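Local atomic coordinates of putative polysaccharide binding proteins (DUF1812) (PDB entry 3GF8), a protein that is a putative outer-membrane lipoprotein of the FimB/Mfa2 family that probably takes part in assembling or anchoring fimbriae at the cell surface. Residues N144-T149 against Y260-S265; G155-T160 against H268-L273; Y170-I175 against F195-M200. All coordinates share one frame; numbering follows the deposited sequence.

Contact 1 (N144-T149 against Y260-S265)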
loop_
_atom_site.group_PDB
_atom_site.type_symbol
_atom_site.label_atom_id
_atom_site.label_comp_id
_atom_site.label_asym_id
_atom_site.label_seq_id
_atom_site.Cartn_x
_atom_site.Cartn_y
_atom_site.Cartn_z
ATOM N N ASN A 144 8.091 11.612 -6.947
ATOM C CA ASN A 144 8.195 10.168 -7.030
ATOM C C ASN A 144 7.167 9.456 -6.129
ATOM O O ASN A 144 7.137 9.692 -4.929
ATOM C CB ASN A 144 9.593 9.708 -6.659
ATOM C CG ASN A 144 9.771 8.252 -6.892
ATOM O OD1 ASN A 144 9.556 7.768 -7.990
ATOM N ND2 ASN A 144 10.095 7.523 -5.839
ATOM N N LEU A 145 6.370 8.577 -6.737
ATOM C CA LEU A 145 5.224 7.946 -6.066
ATOM C C LEU A 145 5.514 6.516 -5.668
ATOM O O LEU A 145 6.044 5.718 -6.479
ATOM C CB LEU A 145 3.982 7.944 -6.971
ATOM C CG LEU A 145 3.418 9.324 -7.241
ATOM C CD1 LEU A 145 2.217 9.260 -8.257
ATOM C CD2 LEU A 145 3.062 9.954 -5.919
ATOM N N ILE A 146 5.117 6.203 -4.439
ATOM C CA ILE A 146 5.281 4.888 -3.833
ATOM C C ILE A 146 3.913 4.347 -3.434
ATOM O O ILE A 146 3.157 5.016 -2.703
ATOM C CB ILE A 146 6.167 5.021 -2.571
ATOM C CG1 ILE A 146 7.589 5.470 -2.977
ATOM C CG2 ILE A 146 6.212 3.704 -1.770
ATOM C CD1 ILE A 146 8.448 5.703 -1.834
ATOM N N ARG A 147 3.604 3.125 -3.864
ATOM C CA ARG A 147 2.304 2.562 -3.605
ATOM C C ARG A 147 2.239 2.060 -2.203
ATOM O O ARG A 147 3.127 1.326 -1.759
ATOM C CB ARG A 147 1.947 1.448 -4.587
ATOM C CG ARG A 147 0.525 0.996 -4.425
ATOM C CD ARG A 147 0.002 0.194 -5.619
ATOM N NE ARG A 147 -1.135 -0.626 -5.214
ATOM C CZ ARG A 147 -1.810 -1.427 -6.020
ATOM N NH1 ARG A 147 -1.466 -1.570 -7.290
ATOM N NH2 ARG A 147 -2.837 -2.104 -5.553
ATOM N N ASP A 148 1.177 2.464 -1.498
ATOM C CA ASP A 148 1.043 2.157 -0.072
ATOM C C ASP A 148 -0.003 1.076 0.230
ATOM O O ASP A 148 0.038 0.416 1.292
ATOM C CB ASP A 148 0.664 3.443 0.689
ATOM C CG ASP A 148 1.869 4.295 1.078
ATOM O OD1 ASP A 148 3.033 3.897 0.850
ATOM O OD2 ASP A 148 1.635 5.388 1.631
ATOM N N THR A 149 -0.971 0.925 -0.665
ATOM C CA THR A 149 -2.018 -0.053 -0.481
ATOM C C THR A 149 -1.629 -1.344 -1.221
ATOM O O THR A 149 -1.057 -1.307 -2.321
ATOM C CB THR A 149 -3.364 0.482 -0.936
ATOM O OG1 THR A 149 -3.233 1.084 -2.218
ATOM C CG2 THR A 149 -3.887 1.509 0.063
ATOM N N TYR A 260 11.108 -4.768 -2.053
ATOM C CA TYR A 260 10.140 -5.683 -2.643
ATOM C C TYR A 260 8.723 -5.357 -2.157
ATOM O O TYR A 260 7.779 -5.254 -2.943
ATOM C CB TYR A 260 10.472 -7.114 -2.295
ATOM C CG TYR A 260 9.450 -8.104 -2.782
ATOM C CD1 TYR A 260 9.101 -8.167 -4.120
ATOM C CD2 TYR A 260 8.841 -9.000 -1.901
ATOM C CE1 TYR A 260 8.166 -9.092 -4.561
ATOM C CE2 TYR A 260 7.940 -9.943 -2.339
ATOM C CZ TYR A 260 7.596 -9.974 -3.670
ATOM O OH TYR A 260 6.685 -10.885 -4.098
ATOM N N LEU A 261 8.582 -5.176 -0.853
ATOM C CA LEU A 261 7.276 -4.835 -0.285
ATOM C C LEU A 261 6.677 -3.530 -0.871
ATOM O O LEU A 261 5.452 -3.423 -1.068
ATOM C CB LEU A 261 7.370 -4.738 1.230
ATOM C CG LEU A 261 7.706 -6.047 1.952
ATOM C CD1 LEU A 261 7.756 -5.781 3.489
ATOM C CD2 LEU A 261 6.723 -7.151 1.567
ATOM N N ASP A 262 7.526 -2.556 -1.163
ATOM C CA ASP A 262 7.052 -1.287 -1.722
ATOM C C ASP A 262 6.756 -1.421 -3.184
ATOM O O ASP A 262 5.727 -0.898 -3.678
ATOM C CB ASP A 262 8.077 -0.172 -1.577
ATOM C CG ASP A 262 8.234 0.298 -0.162
ATOM O OD1 ASP A 262 7.280 0.209 0.634
ATOM O OD2 ASP A 262 9.333 0.767 0.153
ATOM N N ARG A 263 7.641 -2.107 -3.890
ATOM C CA ARG A 263 7.509 -2.204 -5.344
ATOM C C ARG A 263 6.370 -3.094 -5.792
ATOM O O ARG A 263 5.726 -2.819 -6.793
ATOM C CB ARG A 263 8.794 -2.732 -5.972
ATOM C CG ARG A 263 9.811 -1.681 -6.315
ATOM C CD ARG A 263 10.924 -2.342 -7.108
ATOM N NE ARG A 263 12.098 -1.496 -7.190
ATOM C CZ ARG A 263 12.287 -0.541 -8.093
ATOM N NH1 ARG A 263 11.389 -0.282 -9.050
ATOM N NH2 ARG A 263 13.414 0.155 -8.044
ATOM N N GLN A 264 6.159 -4.195 -5.073
ATOM C CA GLN A 264 5.112 -5.147 -5.408
ATOM C C GLN A 264 3.853 -4.801 -4.640
ATOM O O GLN A 264 3.887 -4.673 -3.406
ATOM C CB GLN A 264 5.568 -6.574 -5.032
ATOM C CG GLN A 264 4.583 -7.695 -5.420
ATOM C CD GLN A 264 4.109 -7.574 -6.867
ATOM O OE1 GLN A 264 3.237 -6.766 -7.164
ATOM N NE2 GLN A 264 4.689 -8.367 -7.762
ATOM N N SER A 265 2.733 -4.668 -5.337
ATOM C CA SER A 265 1.489 -4.425 -4.611
ATOM C C SER A 265 0.372 -5.414 -4.892
ATOM O O SER A 265 -0.741 -5.256 -4.370
ATOM C CB SER A 265 1.018 -2.974 -4.837
ATOM O OG SER A 265 2.021 -2.068 -4.415
HETATM O O HOH W 1 4.563 0.820 0.648
HETATM O O HOH W 2 5.660 1.422 -4.926
#
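R147, just before the break in strand 139-158, and S265, just past the end of a helix, show how two elements can meet chiefly through one long side chain and a pair of waters. CG of R147 is anti to the backbone N (chi1 -172°), and the chain runs extended from CG to NE, laying its whole length against the serine. The CH2 group of S265 sits over one face of the guanidinium, set toward its rim, with S265 CB 3.2 Å from R147 NE. Further back, S265 OG lies 3.3 Å from R147 CD, against the aliphatic part of the arginine; K150 NZ hydrogen-bonds to this hydroxyl oxygen. The arginine head is steadied from within its own segment. R147 NE donates to T149 O at 3.0 Å, a somewhat bent bond (N-H...O 144°) whose acceptor lies tilted out of the guanidinium plane.

The other half of the interface is wet. One water accepts from R147 N at 2.9 Å and donates to D262 O at 2.6 Å. A second lies between R147 O and D262 OD1, 2.8 Å from each oxygen, and may share its protons among further acceptors. Beside this bridge, CG2 of I146 approaches the carboxylate carbon CG of D262 at 4.3 Å. D262 OD1 also takes a hydrogen bond from Q258 of the same helix and forms a salt bridge with R216.

The two segments share no direct hydrogen bond, so their polar matching rests on water: the backbone N and O of R147 are each linked to D262 through one molecule, while the arginine side chain contributes contact along its length and its positive charge would probably polarise T149 O.

Contact 2 (G155-T160 against H268-L273)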
loop_
_atom_site.group_PDB
_atom_site.type_symbol
_atom_site.label_atom_id
_atom_site.label_comp_id
_atom_site.label_asym_id
_atom_site.label_seq_id
_atom_site.Cartn_x
_atom_site.Cartn_y
_atom_site.Cartn_z
ATOM N N GLY A 155 -5.150 -18.243 -1.493
ATOM C CA GLY A 155 -5.736 -19.559 -1.673
ATOM C C GLY A 155 -5.194 -20.514 -0.622
ATOM O O GLY A 155 -4.040 -20.416 -0.184
ATOM N N PHE A 156 -6.027 -21.444 -0.185
ATOM C CA PHE A 156 -5.612 -22.392 0.810
ATOM C C PHE A 156 -6.017 -23.762 0.316
ATOM O O PHE A 156 -7.192 -24.001 0.114
ATOM C CB PHE A 156 -6.277 -22.069 2.164
ATOM C CG PHE A 156 -6.011 -20.676 2.638
ATOM C CD1 PHE A 156 -6.805 -19.640 2.227
ATOM C CD2 PHE A 156 -4.944 -20.409 3.477
ATOM C CE1 PHE A 156 -6.529 -18.350 2.629
ATOM C CE2 PHE A 156 -4.664 -19.124 3.881
ATOM C CZ PHE A 156 -5.448 -18.099 3.468
ATOM N N GLN A 157 -5.039 -24.654 0.137
ATOM C CA GLN A 157 -5.276 -26.035 -0.284
ATOM C C GLN A 157 -4.470 -27.056 0.496
ATOM O O GLN A 157 -3.397 -26.788 1.069
ATOM C CB GLN A 157 -4.866 -26.236 -1.734
ATOM C CG GLN A 157 -5.393 -25.246 -2.718
ATOM C CD GLN A 157 -4.660 -25.337 -4.066
ATOM O OE1 GLN A 157 -3.864 -26.254 -4.295
ATOM N NE2 GLN A 157 -4.934 -24.378 -4.960
ATOM N N SER A 158 -4.977 -28.265 0.457
ATOM C CA SER A 158 -4.275 -29.416 0.960
ATOM C C SER A 158 -3.003 -29.639 0.139
ATOM O O SER A 158 -3.052 -29.677 -1.098
ATOM C CB SER A 158 -5.183 -30.644 0.826
ATOM O OG SER A 158 -4.474 -31.806 1.200
ATOM N N TYR A 159 -1.882 -29.808 0.830
ATOM C CA TYR A 159 -0.623 -30.086 0.185
ATOM C C TYR A 159 -0.642 -31.426 -0.542
ATOM O O TYR A 159 -0.151 -31.523 -1.655
ATOM C CB TYR A 159 0.522 -30.105 1.196
ATOM C CG TYR A 159 1.820 -30.579 0.588
ATOM C CD1 TYR A 159 2.498 -29.786 -0.307
ATOM C CD2 TYR A 159 2.315 -31.857 0.848
ATOM C CE1 TYR A 159 3.656 -30.198 -0.880
ATOM C CE2 TYR A 159 3.477 -32.298 0.262
ATOM C CZ TYR A 159 4.143 -31.457 -0.599
ATOM O OH TYR A 159 5.293 -31.845 -1.204
ATOM N N THR A 160 -1.169 -32.464 0.091
ATOM C CA THR A 160 -1.230 -33.773 -0.560
ATOM C C THR A 160 -2.550 -33.995 -1.290
ATOM O O THR A 160 -2.698 -34.977 -1.981
ATOM C CB THR A 160 -1.112 -34.894 0.453
ATOM O OG1 THR A 160 -2.193 -34.758 1.372
ATOM C CG2 THR A 160 0.241 -34.849 1.182
ATOM N N HIS A 268 -0.369 -12.824 -5.076
ATOM C CA HIS A 268 -1.234 -13.968 -5.132
ATOM C C HIS A 268 -0.485 -15.112 -4.513
ATOM O O HIS A 268 0.477 -15.608 -5.097
ATOM C CB HIS A 268 -1.592 -14.314 -6.564
ATOM C CG HIS A 268 -2.532 -15.473 -6.669
ATOM N ND1 HIS A 268 -3.058 -15.898 -7.866
ATOM C CD2 HIS A 268 -3.060 -16.285 -5.723
ATOM C CE1 HIS A 268 -3.848 -16.936 -7.662
ATOM N NE2 HIS A 268 -3.867 -17.194 -6.368
ATOM N N ILE A 269 -0.936 -15.514 -3.332
ATOM C CA ILE A 269 -0.296 -16.527 -2.527
ATOM C C ILE A 269 -1.220 -17.705 -2.338
ATOM O O ILE A 269 -2.337 -17.554 -1.807
ATOM C CB ILE A 269 0.085 -15.959 -1.152
ATOM C CG1 ILE A 269 0.825 -14.611 -1.325
ATOM C CG2 ILE A 269 0.867 -17.017 -0.344
ATOM C CD1 ILE A 269 1.432 -14.076 -0.044
ATOM N N ILE A 270 -0.782 -18.874 -2.802
ATOM C CA ILE A 270 -1.387 -20.131 -2.402
ATOM C C ILE A 270 -0.605 -20.756 -1.231
ATOM O O ILE A 270 0.604 -20.953 -1.329
ATOM C CB ILE A 270 -1.412 -21.174 -3.516
ATOM C CG1 ILE A 270 -1.890 -20.586 -4.846
ATOM C CG2 ILE A 270 -2.367 -22.264 -3.135
ATOM C CD1 ILE A 270 -3.238 -19.962 -4.770
ATOM N N PHE A 271 -1.307 -21.080 -0.144
ATOM C CA PHE A 271 -0.800 -21.970 0.887
ATOM C C PHE A 271 -1.215 -23.419 0.651
ATOM O O PHE A 271 -2.415 -23.736 0.450
ATOM C CB PHE A 271 -1.304 -21.532 2.259
ATOM C CG PHE A 271 -0.900 -20.140 2.616
ATOM C CD1 PHE A 271 -1.610 -19.068 2.135
ATOM C CD2 PHE A 271 0.190 -19.911 3.423
ATOM C CE1 PHE A 271 -1.246 -17.798 2.442
ATOM C CE2 PHE A 271 0.557 -18.634 3.739
ATOM C CZ PHE A 271 -0.159 -17.579 3.245
ATOM N N PHE A 272 -0.206 -24.288 0.680
ATOM C CA PHE A 272 -0.375 -25.725 0.609
ATOM C C PHE A 272 -0.156 -26.266 2.006
ATOM O O PHE A 272 0.970 -26.240 2.522
ATOM C CB PHE A 272 0.609 -26.340 -0.380
ATOM C CG PHE A 272 0.353 -25.912 -1.773
ATOM C CD1 PHE A 272 0.788 -24.675 -2.214
ATOM C CD2 PHE A 272 -0.400 -26.699 -2.617
ATOM C CE1 PHE A 272 0.507 -24.258 -3.497
ATOM C CE2 PHE A 272 -0.695 -26.282 -3.899
ATOM C CZ PHE A 272 -0.242 -25.071 -4.342
ATOM N N LEU A 273 -1.235 -26.726 2.627
ATOM C CA LEU A 273 -1.215 -27.034 4.057
ATOM C C LEU A 273 -1.269 -28.518 4.339
ATOM O O LEU A 273 -1.806 -29.317 3.551
ATOM C CB LEU A 273 -2.402 -26.398 4.736
ATOM C CG LEU A 273 -2.514 -24.910 4.513
ATOM C CD1 LEU A 273 -3.924 -24.511 4.721
ATOM C CD2 LEU A 273 -1.591 -24.248 5.504
HETATM O O HOH W 3 -2.181 -32.252 3.147
#
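G155-S158 and H268-L273 run side by side as a parallel beta pair, with G155 opposite I270, F156 opposite F271, Q157 opposite F272 and S158 opposite L273. The segment axes run at 24° to each other. Such a pair illustrates how parallel strands are laced: alternate residues of one strand bond to two different residues of the other.

The lacing comprises five backbone hydrogen bonds. G155 donates through N to I269 O and accepts at O from F271 N; Q157 likewise receives L273 N and gives its N-H to F271 O at 2.8 Å, a nearly straight bond. Y159 N closes the series on L273 O. Longer, weaker CA-H...O contacts fill the intervals, F272 CA to Q157 O at 3.2 Å among them.

Aromatic packing dominates the face bearing F156 and F271. These side chains point the same way with planes only 6° apart, but they are offset so strongly that little of one ring lies over the other, their centroids 5.2 Å apart; F156 CE2 meets F271 CD1 at 3.5 Å. L225 and L227 also pack on F156, and F237 meets F271 edge-to-face. An alanine in place of F156 would probably open a gap beside the F271 ring and leave that ring freer to shift.

On the opposite face, polar and aromatic groups mix. CG of Q157 lies beside its backbone N (chi1 -50°) and the chain extends beyond it alongside F272, bringing Q157 OE1 to 3.2 Å from F272 CE2, the amide turned steeply against the ring. Just past the strand, Y159 crosses F272 at about a right angle, its ring edge toward F272 CB. Where the strands end, one water bonds to S158 OG, accepts from T160 N and donates to L273 O at 3.0 Å.

Contact 3 (Y170-I175 against F195-M200)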
loop_
_atom_site.group_PDB
_atom_site.type_symbol
_atom_site.label_atom_id
_atom_site.label_comp_id
_atom_site.label_asym_id
_atom_site.label_seq_id
_atom_site.Cartn_x
_atom_site.Cartn_y
_atom_site.Cartn_z
ATOM N N TYR A 170 -14.018 -20.865 7.348
ATOM C CA TYR A 170 -13.169 -19.964 8.142
ATOM C C TYR A 170 -13.381 -18.480 7.890
ATOM O O TYR A 170 -13.824 -18.091 6.827
ATOM C CB TYR A 170 -11.723 -20.310 7.827
ATOM C CG TYR A 170 -11.527 -21.768 7.969
ATOM C CD1 TYR A 170 -11.296 -22.318 9.221
ATOM C CD2 TYR A 170 -11.646 -22.621 6.872
ATOM C CE1 TYR A 170 -11.156 -23.669 9.380
ATOM C CE2 TYR A 170 -11.487 -23.963 7.019
ATOM C CZ TYR A 170 -11.253 -24.486 8.293
ATOM O OH TYR A 170 -11.105 -25.833 8.483
ATOM N N ASP A 171 -13.036 -17.674 8.878
ATOM C CA ASP A 171 -12.791 -16.258 8.684
ATOM C C ASP A 171 -11.293 -15.945 8.503
ATOM O O ASP A 171 -10.417 -16.671 9.018
ATOM C CB ASP A 171 -13.275 -15.476 9.885
ATOM C CG ASP A 171 -14.770 -15.535 10.055
ATOM O OD1 ASP A 171 -15.500 -15.748 9.035
ATOM O OD2 ASP A 171 -15.189 -15.378 11.232
ATOM N N TYR A 172 -11.035 -14.826 7.827
ATOM C CA TYR A 172 -9.713 -14.439 7.355
ATOM C C TYR A 172 -9.444 -13.019 7.739
ATOM O O TYR A 172 -10.276 -12.136 7.464
ATOM C CB TYR A 172 -9.666 -14.519 5.850
ATOM C CG TYR A 172 -10.114 -15.838 5.321
ATOM C CD1 TYR A 172 -11.474 -16.121 5.159
ATOM C CD2 TYR A 172 -9.188 -16.830 5.028
ATOM C CE1 TYR A 172 -11.891 -17.369 4.685
ATOM C CE2 TYR A 172 -9.577 -18.024 4.518
ATOM C CZ TYR A 172 -10.948 -18.306 4.383
ATOM O OH TYR A 172 -11.334 -19.534 3.902
ATOM N N GLU A 173 -8.273 -12.810 8.345
ATOM C CA GLU A 173 -7.818 -11.507 8.736
ATOM C C GLU A 173 -6.337 -11.263 8.445
ATOM O O GLU A 173 -5.497 -12.155 8.615
ATOM C CB GLU A 173 -7.966 -11.331 10.256
ATOM C CG GLU A 173 -9.314 -11.625 10.852
ATOM C CD GLU A 173 -9.224 -11.552 12.366
ATOM O OE1 GLU A 173 -9.254 -10.424 12.928
ATOM O OE2 GLU A 173 -9.075 -12.627 12.983
ATOM N N ILE A 174 -6.039 -10.032 8.051
ATOM C CA ILE A 174 -4.695 -9.487 8.072
ATOM C C ILE A 174 -4.767 -8.462 9.214
ATOM O O ILE A 174 -5.685 -7.629 9.226
ATOM C CB ILE A 174 -4.323 -8.839 6.718
ATOM C CG1 ILE A 174 -4.216 -9.940 5.634
ATOM C CG2 ILE A 174 -3.032 -8.051 6.837
ATOM C CD1 ILE A 174 -3.796 -9.479 4.251
ATOM N N ILE A 175 -3.850 -8.561 10.180
ATOM C CA ILE A 175 -3.890 -7.756 11.411
ATOM C C ILE A 175 -2.648 -6.877 11.494
ATOM O O ILE A 175 -1.553 -7.355 11.461
ATOM C CB ILE A 175 -4.025 -8.645 12.678
ATOM C CG1 ILE A 175 -5.327 -9.450 12.584
ATOM C CG2 ILE A 175 -3.965 -7.773 13.980
ATOM C CD1 ILE A 175 -5.465 -10.648 13.541
ATOM N N PHE A 195 -8.063 -6.468 8.786
ATOM C CA PHE A 195 -8.451 -6.369 7.390
ATOM C C PHE A 195 -9.017 -7.703 7.007
ATOM O O PHE A 195 -8.373 -8.730 7.244
ATOM C CB PHE A 195 -7.258 -6.035 6.498
ATOM C CG PHE A 195 -6.637 -4.686 6.784
ATOM C CD1 PHE A 195 -5.702 -4.537 7.804
ATOM C CD2 PHE A 195 -6.975 -3.562 6.034
ATOM C CE1 PHE A 195 -5.121 -3.301 8.056
ATOM C CE2 PHE A 195 -6.394 -2.320 6.282
ATOM C CZ PHE A 195 -5.467 -2.192 7.297
ATOM N N ARG A 196 -10.204 -7.690 6.409
ATOM C CA ARG A 196 -10.912 -8.917 6.075
ATOM C C ARG A 196 -11.341 -8.920 4.643
ATOM O O ARG A 196 -11.371 -7.881 4.048
ATOM C CB ARG A 196 -12.149 -9.018 6.945
ATOM C CG ARG A 196 -11.755 -9.097 8.375
ATOM C CD ARG A 196 -12.902 -9.318 9.310
ATOM N NE ARG A 196 -12.353 -9.301 10.654
ATOM C CZ ARG A 196 -13.020 -9.628 11.747
ATOM N NH1 ARG A 196 -14.258 -10.037 11.657
ATOM N NH2 ARG A 196 -12.431 -9.580 12.940
ATOM N N PRO A 197 -11.697 -10.088 4.096
ATOM C CA PRO A 197 -11.962 -10.138 2.655
ATOM C C PRO A 197 -13.013 -9.163 2.161
ATOM O O PRO A 197 -14.031 -8.972 2.809
ATOM C CB PRO A 197 -12.414 -11.571 2.432
ATOM C CG PRO A 197 -11.659 -12.348 3.502
ATOM C CD PRO A 197 -11.671 -11.438 4.696
ATOM N N TYR A 198 -12.746 -8.534 1.026
ATOM C CA TYR A 198 -13.779 -7.801 0.340
ATOM C C TYR A 198 -14.424 -8.654 -0.744
ATOM O O TYR A 198 -15.477 -8.303 -1.257
ATOM C CB TYR A 198 -13.261 -6.440 -0.171
ATOM C CG TYR A 198 -12.124 -6.526 -1.156
ATOM C CD1 TYR A 198 -12.369 -6.847 -2.478
ATOM C CD2 TYR A 198 -10.808 -6.307 -0.761
ATOM C CE1 TYR A 198 -11.339 -6.951 -3.400
ATOM C CE2 TYR A 198 -9.777 -6.397 -1.666
ATOM C CZ TYR A 198 -10.052 -6.710 -2.999
ATOM O OH TYR A 198 -9.048 -6.847 -3.937
ATOM N N TYR A 199 -13.810 -9.781 -1.091
ATOM C CA TYR A 199 -14.406 -10.702 -2.083
ATOM C C TYR A 199 -13.929 -12.098 -1.815
ATOM O O TYR A 199 -12.813 -12.287 -1.372
ATOM C CB TYR A 199 -14.023 -10.305 -3.486
ATOM C CG TYR A 199 -14.518 -11.242 -4.531
ATOM C CD1 TYR A 199 -15.802 -11.132 -5.027
ATOM C CD2 TYR A 199 -13.681 -12.221 -5.067
ATOM C CE1 TYR A 199 -16.257 -11.984 -5.954
ATOM C CE2 TYR A 199 -14.124 -13.065 -6.026
ATOM C CZ TYR A 199 -15.426 -12.932 -6.461
ATOM O OH TYR A 199 -15.904 -13.752 -7.404
HETATM N N MSE A 200 -14.804 -13.061 -2.039
HETATM C CA MSE A 200 -14.521 -14.452 -1.754
HETATM C C MSE A 200 -15.127 -15.230 -2.903
HETATM O O MSE A 200 -16.164 -14.836 -3.435
HETATM C CB MSE A 200 -15.146 -14.861 -0.411
HETATM C CG MSE A 200 -14.531 -14.161 0.813
HETATM SE SE MSE A 200 -15.625 -14.234 2.430
HETATM C CE MSE A 200 -17.264 -13.580 1.557
#
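I174 and F195 form an antiparallel hydrogen-bonded pair, each joined to the other through both N and O: I174 N to F195 O at 2.8 Å and F195 N to I174 O at 2.7 Å. Their side chains emerge on one face of the sheet. CG of F195 lies beside its own backbone N (chi1 -63°), the same N that bonds to I174 O. The ring turns an edge to that oxygen, which is 3.4 Å from F195 CD1 and in the ring plane.

Next to this pair, E173 and R196 extend alongside each other. They form a salt bridge whose hydrogen bond, R196 NH2 to E173 OE1 at 3.3 Å, is weak, with the carboxylate and guanidinium planes 76° apart. S194 OG bonds to both E173 OE1 and R196 NE, and so probably helps position the two partners. P197, which has no N-H to continue the ladder, instead brings its CD to 3.2 Å from Y172 O, while P197 CG packs on Y172 CB at 3.8 Å. The hydroxyl of Y172 is held by M167 O.

Further out, V152 and F154 pack on I174, and T214 on F195. Beyond the proline the chain leaves strand 170-176 and pairs with strand 209-214, where Y198 and Y199 both face D211 in a classic beta bulge: a strand segment that leaves one sheet and, past the proline, joins another.

Overall arrangement
Following the chain from the N terminus, strand 139-158 supplies the first halves of contact 1 and then contact 2. The chain next enters strand 170-176 and returns at 195-200, where contact 3 closes the shortest loop. Much later, helix 257-263 closes contact 1 and strand 266-273, directly after it, closes contact 2. Contacts 1 and 2 cross, and contact 3 falls within both of their loops. Contacts 1 and 2, with centres about 25 Å apart, bind helix 257-263 and strand 266-273 along the long strand, whereas contact 3 ties strand 170-176 of a second sheet to a segment leading into the long strand's sheet, and touches contact 2 where F156 CE1 packs on Y172 CE2 at 3.6 Å.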